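Local coordinates for protein COG0546: Predicted phosphatases (Streptococcus pneumoniae, PDB 2AH5) that is a predicted phosphatase of the haloacid dehalogenase-like family, probably hydrolysing phosphate esters, though its substrate remains unknown, at residues I20-H23 with N24-Y28; K76-G79 with I80-Q84. One frame throughout, in Å; residues are numbered along the deposited sequence.

Contact 1: residues I20-H23 with N24-Y28; sequences IGIH and NAFTY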
ATOM      1  N   ILE A  20      -4.527 -12.309   3.836  1.00 16.16           N
ATOM      2  CA  ILE A  20      -5.175 -13.603   3.508  1.00 16.66           C
ATOM      3  C   ILE A  20      -5.467 -13.725   1.999  1.00 16.04           C
ATOM      4  O   ILE A  20      -5.132 -14.733   1.376  1.00 15.71           O
ATOM      5  CB  ILE A  20      -6.431 -13.917   4.368  1.00 17.36           C
ATOM      6  CG1 ILE A  20      -6.062 -13.962   5.863  1.00 17.98           C
ATOM      7  CG2 ILE A  20      -7.021 -15.284   3.964  1.00 17.66           C
ATOM      8  CD1 ILE A  20      -7.223 -13.878   6.793  1.00 19.17           C
ATOM      9  N   GLY A  21      -6.087 -12.711   1.408  1.00 15.44           N
ATOM     10  CA  GLY A  21      -6.391 -12.745  -0.026  1.00 13.88           C
ATOM     11  C   GLY A  21      -5.166 -12.723  -0.938  1.00 13.44           C
ATOM     12  O   GLY A  21      -5.179 -13.355  -1.997  1.00 13.05           O
ATOM     13  N   ILE A  22      -4.115 -11.978  -0.569  1.00 12.39           N
ATOM     14  CA  ILE A  22      -2.877 -11.962  -1.362  1.00 12.94           C
ATOM     15  C   ILE A  22      -2.224 -13.342  -1.289  1.00 12.81           C
ATOM     16  O   ILE A  22      -1.889 -13.930  -2.321  1.00 12.50           O
ATOM     17  CB  ILE A  22      -1.909 -10.845  -0.871  1.00 12.04           C
ATOM     18  CG1 ILE A  22      -2.549  -9.465  -1.086  1.00 13.91           C
ATOM     19  CG2 ILE A  22      -0.549 -10.910  -1.602  1.00 13.65           C
ATOM     20  CD1 ILE A  22      -1.735  -8.301  -0.416  1.00 14.60           C
ATOM     21  N   HIS A  23      -2.106 -13.865  -0.069  1.00 12.95           N
ATOM     22  CA  HIS A  23      -1.546 -15.199   0.137  1.00 12.95           C
ATOM     23  C   HIS A  23      -2.316 -16.218  -0.695  1.00 12.56           C
ATOM     24  O   HIS A  23      -1.706 -17.022  -1.391  1.00 13.15           O
ATOM     25  CB  HIS A  23      -1.598 -15.590   1.613  1.00 13.44           C
ATOM     26  CG  HIS A  23      -0.917 -16.886   1.928  1.00 14.24           C
ATOM     27  ND1 HIS A  23      -1.548 -18.105   1.791  1.00 20.57           N
ATOM     28  CD2 HIS A  23       0.332 -17.157   2.373  1.00 17.73           C
ATOM     29  CE1 HIS A  23      -0.719 -19.072   2.149  1.00 18.13           C
ATOM     30  NE2 HIS A  23       0.424 -18.522   2.516  1.00 18.95           N
ATOM     31  N   ASN A  24      -3.643 -16.201  -0.601  1.00 12.82           N
ATOM     32  CA  ASN A  24      -4.477 -17.139  -1.357  1.00 13.34           C
ATOM     33  C   ASN A  24      -4.337 -17.005  -2.877  1.00 12.61           C
ATOM     34  O   ASN A  24      -4.365 -18.009  -3.634  1.00 11.93           O
ATOM     35  CB  ASN A  24      -5.948 -17.009  -0.946  1.00 14.46           C
ATOM     36  CG  ASN A  24      -6.239 -17.604   0.433  1.00 16.88           C
ATOM     37  OD1 ASN A  24      -5.396 -18.271   1.036  1.00 20.77           O
ATOM     38  ND2 ASN A  24      -7.449 -17.341   0.941  1.00 19.34           N
ATOM     39  N   ALA A  25      -4.233 -15.777  -3.352  1.00 11.41           N
ATOM     40  CA  ALA A  25      -3.982 -15.571  -4.776  1.00 11.84           C
ATOM     41  C   ALA A  25      -2.639 -16.207  -5.191  1.00 11.90           C
ATOM     42  O   ALA A  25      -2.569 -16.859  -6.244  1.00 11.03           O
ATOM     43  CB  ALA A  25      -4.029 -14.088  -5.121  1.00 11.73           C
ATOM     44  N   PHE A  26      -1.577 -16.028  -4.392  1.00 11.59           N
ATOM     45  CA  PHE A  26      -0.297 -16.682  -4.724  1.00 12.24           C
ATOM     46  C   PHE A  26      -0.397 -18.210  -4.747  1.00 12.73           C
ATOM     47  O   PHE A  26       0.046 -18.863  -5.700  1.00 12.23           O
ATOM     48  CB  PHE A  26       0.829 -16.251  -3.798  1.00 13.12           C
ATOM     49  CG  PHE A  26       1.440 -14.955  -4.199  1.00 12.19           C
ATOM     50  CD1 PHE A  26       1.277 -13.840  -3.397  1.00 12.68           C
ATOM     51  CD2 PHE A  26       2.141 -14.844  -5.409  1.00 13.68           C
ATOM     52  CE1 PHE A  26       1.828 -12.620  -3.763  1.00 12.84           C
ATOM     53  CE2 PHE A  26       2.719 -13.600  -5.785  1.00 13.64           C
ATOM     54  CZ  PHE A  26       2.534 -12.496  -4.963  1.00 12.88           C
ATOM     55  N   THR A  27      -1.014 -18.761  -3.718  1.00 12.46           N
ATOM     56  CA  THR A  27      -1.059 -20.237  -3.583  1.00 13.20           C
ATOM     57  C   THR A  27      -1.994 -20.845  -4.642  1.00 12.70           C
ATOM     58  O   THR A  27      -1.752 -21.964  -5.120  1.00 12.60           O
ATOM     59  CB  THR A  27      -1.435 -20.698  -2.151  1.00 13.02           C
ATOM     60  OG1 THR A  27      -2.726 -20.199  -1.815  1.00 11.61           O
ATOM     61  CG2 THR A  27      -0.395 -20.182  -1.091  1.00 14.62           C
ATOM     62  N   TYR A  28      -3.065 -20.126  -4.984  1.00 12.13           N
ATOM     63  CA  TYR A  28      -3.916 -20.547  -6.122  1.00 12.45           C
ATOM     64  C   TYR A  28      -3.086 -20.640  -7.391  1.00 11.90           C
ATOM     65  O   TYR A  28      -3.235 -21.585  -8.190  1.00 12.18           O
ATOM     66  CB  TYR A  28      -5.119 -19.587  -6.343  1.00 12.61           C
ATOM     67  CG  TYR A  28      -5.959 -20.004  -7.540  1.00 12.59           C
ATOM     68  CD1 TYR A  28      -6.781 -21.130  -7.466  1.00 15.50           C
ATOM     69  CD2 TYR A  28      -5.855 -19.328  -8.773  1.00 13.38           C
ATOM     70  CE1 TYR A  28      -7.547 -21.543  -8.569  1.00 14.55           C
ATOM     71  CE2 TYR A  28      -6.615 -19.731  -9.884  1.00 14.78           C
ATOM     72  CZ  TYR A  28      -7.443 -20.847  -9.770  1.00 15.56           C
ATOM     73  OH  TYR A  28      -8.172 -21.290 -10.853  1.00 14.75           O
TER
HETATM   74  O   HOH W   1      -3.467 -20.587   0.721  1.00 22.89           O
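The first turns of helix 19-33, which opens the helical cap that HAD hydrolases of this type carry between the first strand of the core sheet and the second, show how one helix can present a polar and an apolar side at once. Backbone bonds run from Asn-24 N to Ile-20 O and step regularly to the one from Thr-27 N to His-23 O (3.0 Å). On the apolar side Ile-22 and Phe-26 lie side by side: Ile-22 CG2, anti to the backbone N, reaches Phe-26 CE1 at 3.6 Å. On the polar side Thr-27 CG2 lies 3.4 Å from CE1 of the His-23 imidazole, the two side chains crossing at a slant. One water gathers three side chains, donating to Asn-24 OD1 (3.0 Å), sitting 2.7 Å from Thr-27 OG1, and accepting a weak bond from His-23 ND1, at whose ring edge it lies in plane. Thus both ends of the Asn-24 amide are held, since ND2 bonds to Glu-82, and the group's rotation is fixed. Phe-26 meets Tyr-71 and Phe-55 edge-to-face, and Ala-25 packs on Tyr-71 and Tyr-74, joining this helix to helix 64-79, while His-23 and Thr-27 lean on Ile-43 of helix 40-45.

Contact 2: residues K76-G79 with I80-Q84; sequences KAKG and IYEAQ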
ATOM      1  N   LYS A  76      -9.213 -10.687  -8.188  1.00 21.66           N
ATOM      2  CA  LYS A  76     -10.383  -9.862  -8.537  1.00 23.01           C
ATOM      3  C   LYS A  76     -11.706 -10.454  -8.055  1.00 23.07           C
ATOM      4  O   LYS A  76     -12.576  -9.733  -7.536  1.00 23.62           O
ATOM      5  CB  LYS A  76     -10.418  -9.595 -10.057  1.00 24.00           C
ATOM      6  CG  LYS A  76      -9.312  -8.650 -10.540  1.00 24.85           C
ATOM      7  CD  LYS A  76      -9.506  -7.207  -9.992  1.00 30.30           C
ATOM      8  CE  LYS A  76      -9.942  -6.222 -11.074  1.00 28.95           C
ATOM      9  NZ  LYS A  76     -10.197  -4.863 -10.500  1.00 30.83           N
ATOM     10  N   ALA A  77     -11.849 -11.764  -8.192  1.00 22.86           N
ATOM     11  CA  ALA A  77     -13.088 -12.462  -7.852  1.00 22.92           C
ATOM     12  C   ALA A  77     -13.192 -12.876  -6.389  1.00 23.01           C
ATOM     13  O   ALA A  77     -14.300 -12.996  -5.862  1.00 22.85           O
ATOM     14  CB  ALA A  77     -13.272 -13.698  -8.757  1.00 23.13           C
ATOM     15  N   LYS A  78     -12.045 -13.090  -5.734  1.00 22.04           N
ATOM     16  CA  LYS A  78     -12.026 -13.721  -4.413  1.00 22.15           C
ATOM     17  C   LYS A  78     -11.072 -13.038  -3.429  1.00 20.42           C
ATOM     18  O   LYS A  78     -11.461 -12.733  -2.301  1.00 19.95           O
ATOM     19  CB  LYS A  78     -11.666 -15.214  -4.510  1.00 22.40           C
ATOM     20  CG  LYS A  78     -12.832 -16.136  -4.893  1.00 24.33           C
ATOM     21  CD  LYS A  78     -12.469 -17.663  -4.893  1.00 24.82           C
ATOM     22  CE  LYS A  78     -11.968 -18.175  -3.531  1.00 27.83           C
ATOM     23  NZ  LYS A  78     -13.019 -18.144  -2.466  1.00 30.13           N
ATOM     24  N   GLY A  79      -9.828 -12.825  -3.858  1.00 19.70           N
ATOM     25  CA  GLY A  79      -8.752 -12.369  -2.943  1.00 18.38           C
ATOM     26  C   GLY A  79      -9.033 -11.007  -2.340  1.00 17.80           C
ATOM     27  O   GLY A  79      -8.700 -10.741  -1.182  1.00 16.54           O
ATOM     28  N   ILE A  80      -9.632 -10.144  -3.149  1.00 17.50           N
ATOM     29  CA  ILE A  80      -9.903  -8.761  -2.774  1.00 17.78           C
ATOM     30  C   ILE A  80     -10.812  -8.676  -1.532  1.00 17.45           C
ATOM     31  O   ILE A  80     -10.700  -7.720  -0.754  1.00 17.77           O
ATOM     32  CB  ILE A  80     -10.514  -7.973  -3.974  1.00 18.02           C
ATOM     33  CG1 ILE A  80     -10.452  -6.456  -3.702  1.00 18.21           C
ATOM     34  CG2 ILE A  80     -11.917  -8.529  -4.324  1.00 18.72           C
ATOM     35  CD1 ILE A  80     -10.795  -5.566  -4.902  1.00 18.03           C
ATOM     36  N   TYR A  81     -11.705  -9.662  -1.376  1.00 17.33           N
ATOM     37  CA  TYR A  81     -12.654  -9.758  -0.237  1.00 18.05           C
ATOM     38  C   TYR A  81     -12.069 -10.439   0.989  1.00 17.64           C
ATOM     39  O   TYR A  81     -12.655 -10.405   2.087  1.00 17.32           O
ATOM     40  CB  TYR A  81     -13.931 -10.510  -0.665  1.00 18.35           C
ATOM     41  CG  TYR A  81     -14.560  -9.929  -1.873  1.00 19.13           C
ATOM     42  CD1 TYR A  81     -14.527 -10.601  -3.097  1.00 20.84           C
ATOM     43  CD2 TYR A  81     -15.151  -8.656  -1.825  1.00 21.24           C
ATOM     44  CE1 TYR A  81     -15.092 -10.034  -4.225  1.00 21.85           C
ATOM     45  CE2 TYR A  81     -15.707  -8.087  -2.948  1.00 22.36           C
ATOM     46  CZ  TYR A  81     -15.679  -8.770  -4.136  1.00 21.94           C
ATOM     47  OH  TYR A  81     -16.248  -8.181  -5.223  1.00 22.64           O
ATOM     48  N   GLU A  82     -10.939 -11.101   0.798  1.00 16.89           N
ATOM     49  CA  GLU A  82     -10.229 -11.743   1.894  1.00 17.43           C
ATOM     50  C   GLU A  82      -9.242 -10.730   2.471  1.00 16.61           C
ATOM     51  O   GLU A  82      -8.008 -10.847   2.316  1.00 16.69           O
ATOM     52  CB  GLU A  82      -9.536 -13.012   1.395  1.00 17.75           C
ATOM     53  CG  GLU A  82     -10.568 -13.981   0.783  1.00 20.41           C
ATOM     54  CD  GLU A  82      -9.973 -15.266   0.260  1.00 25.15           C
ATOM     55  OE1 GLU A  82      -8.963 -15.225  -0.473  1.00 22.02           O
ATOM     56  OE2 GLU A  82     -10.540 -16.334   0.591  1.00 27.60           O
ATOM     57  N   ALA A  83      -9.831  -9.742   3.146  1.00 16.36           N
ATOM     58  CA  ALA A  83      -9.130  -8.559   3.621  1.00 15.17           C
ATOM     59  C   ALA A  83      -9.966  -7.920   4.731  1.00 15.61           C
ATOM     60  O   ALA A  83     -11.187  -8.109   4.786  1.00 15.11           O
ATOM     61  CB  ALA A  83      -8.927  -7.587   2.483  1.00 15.82           C
ATOM     62  N   GLN A  84      -9.298  -7.195   5.622  1.00 14.36           N
ATOM     63  CA  GLN A  84      -9.941  -6.580   6.765  1.00 15.07           C
ATOM     64  C   GLN A  84      -9.076  -5.402   7.216  1.00 14.20           C
ATOM     65  O   GLN A  84      -7.845  -5.420   7.056  1.00 15.09           O
ATOM     66  CB  GLN A  84     -10.118  -7.612   7.882  1.00 15.33           C
ATOM     67  CG  GLN A  84      -8.814  -8.076   8.528  1.00 15.55           C
ATOM     68  CD  GLN A  84      -8.989  -9.312   9.419  1.00 18.16           C
ATOM     69  OE1 GLN A  84      -9.313 -10.415   8.932  1.00 23.40           O
ATOM     70  NE2 GLN A  84      -8.760  -9.141  10.713  1.00 21.39           N
TER
HETATM   71  O   HOH W   2     -15.288  -9.343  -7.930  1.00 35.70           O
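A single methyl wedged between a backbone carbonyl and an aromatic ring marks the end of helix 64-79: Ile-80 CG2 touches Lys-76 O of the last helical turn at 3.5 Å, and on its other flank meets the ring of the next residue, Tyr-81. There it stands 3.4 Å above the ring plane, over its centre, in a CH-pi contact between consecutive residues. It gets there because Ile-80 CG1 is anti to the backbone N (chi1 -165°), which puts CG2 between the N and the carbonyl carbon. Tyr-81 turns back along the helix end, its edge facing Ala-77 O, which lies near the ring plane 3.5 Å from CE1. A water donates to Lys-76 O (2.8 Å) and also bonds Tyr-81 OH, tying the phenol to the helix it leaves. The backbone turns away by a type I beta turn from Gly-79 to Glu-82. Its closing bond, Glu-82 N to Gly-79 O, is 3.0 Å long but bent (139°), the donor well above the carbonyl plane; the bond from Tyr-81 N to Lys-78 O is similarly bent. Glu-82 extends its chain beside the turn, CG packing 3.4 Å from Lys-78 O. Its carboxylate looks beyond the turn, OE1 accepting from Tyr-74 OH. Lys-78 NZ remains 4.3 Å from Glu-82 OE2, too far for a salt bridge, yet its charge would probably add to the neutral donors on OE1 in favouring the ionised carboxylate.

Contacts 1 and 2 lie near the two ends of the cap insertion, one where the chain has entered it and the other where it begins to return, and their centres are 9 Å apart. Glu-82 joins them twice: its backbone O lies 2.8 Å from Gly-21 N, and its carboxylate OE1 lies 3.0 Å from Asn-24 ND2, both probable hydrogen bonds. The short antiparallel pair 16-17 and 84-85 starts within contact 2, where Gln-84 is bonded through its backbone to Asp-17, just before contact 1 in the chain. Ile-22 in contact 1 touches the DxDx(T/V) pattern of Asp-10, Asp-12 and Thr-14, probably the HAD catalytic loop, whereas Ile-80 in contact 2 lies near it without touching.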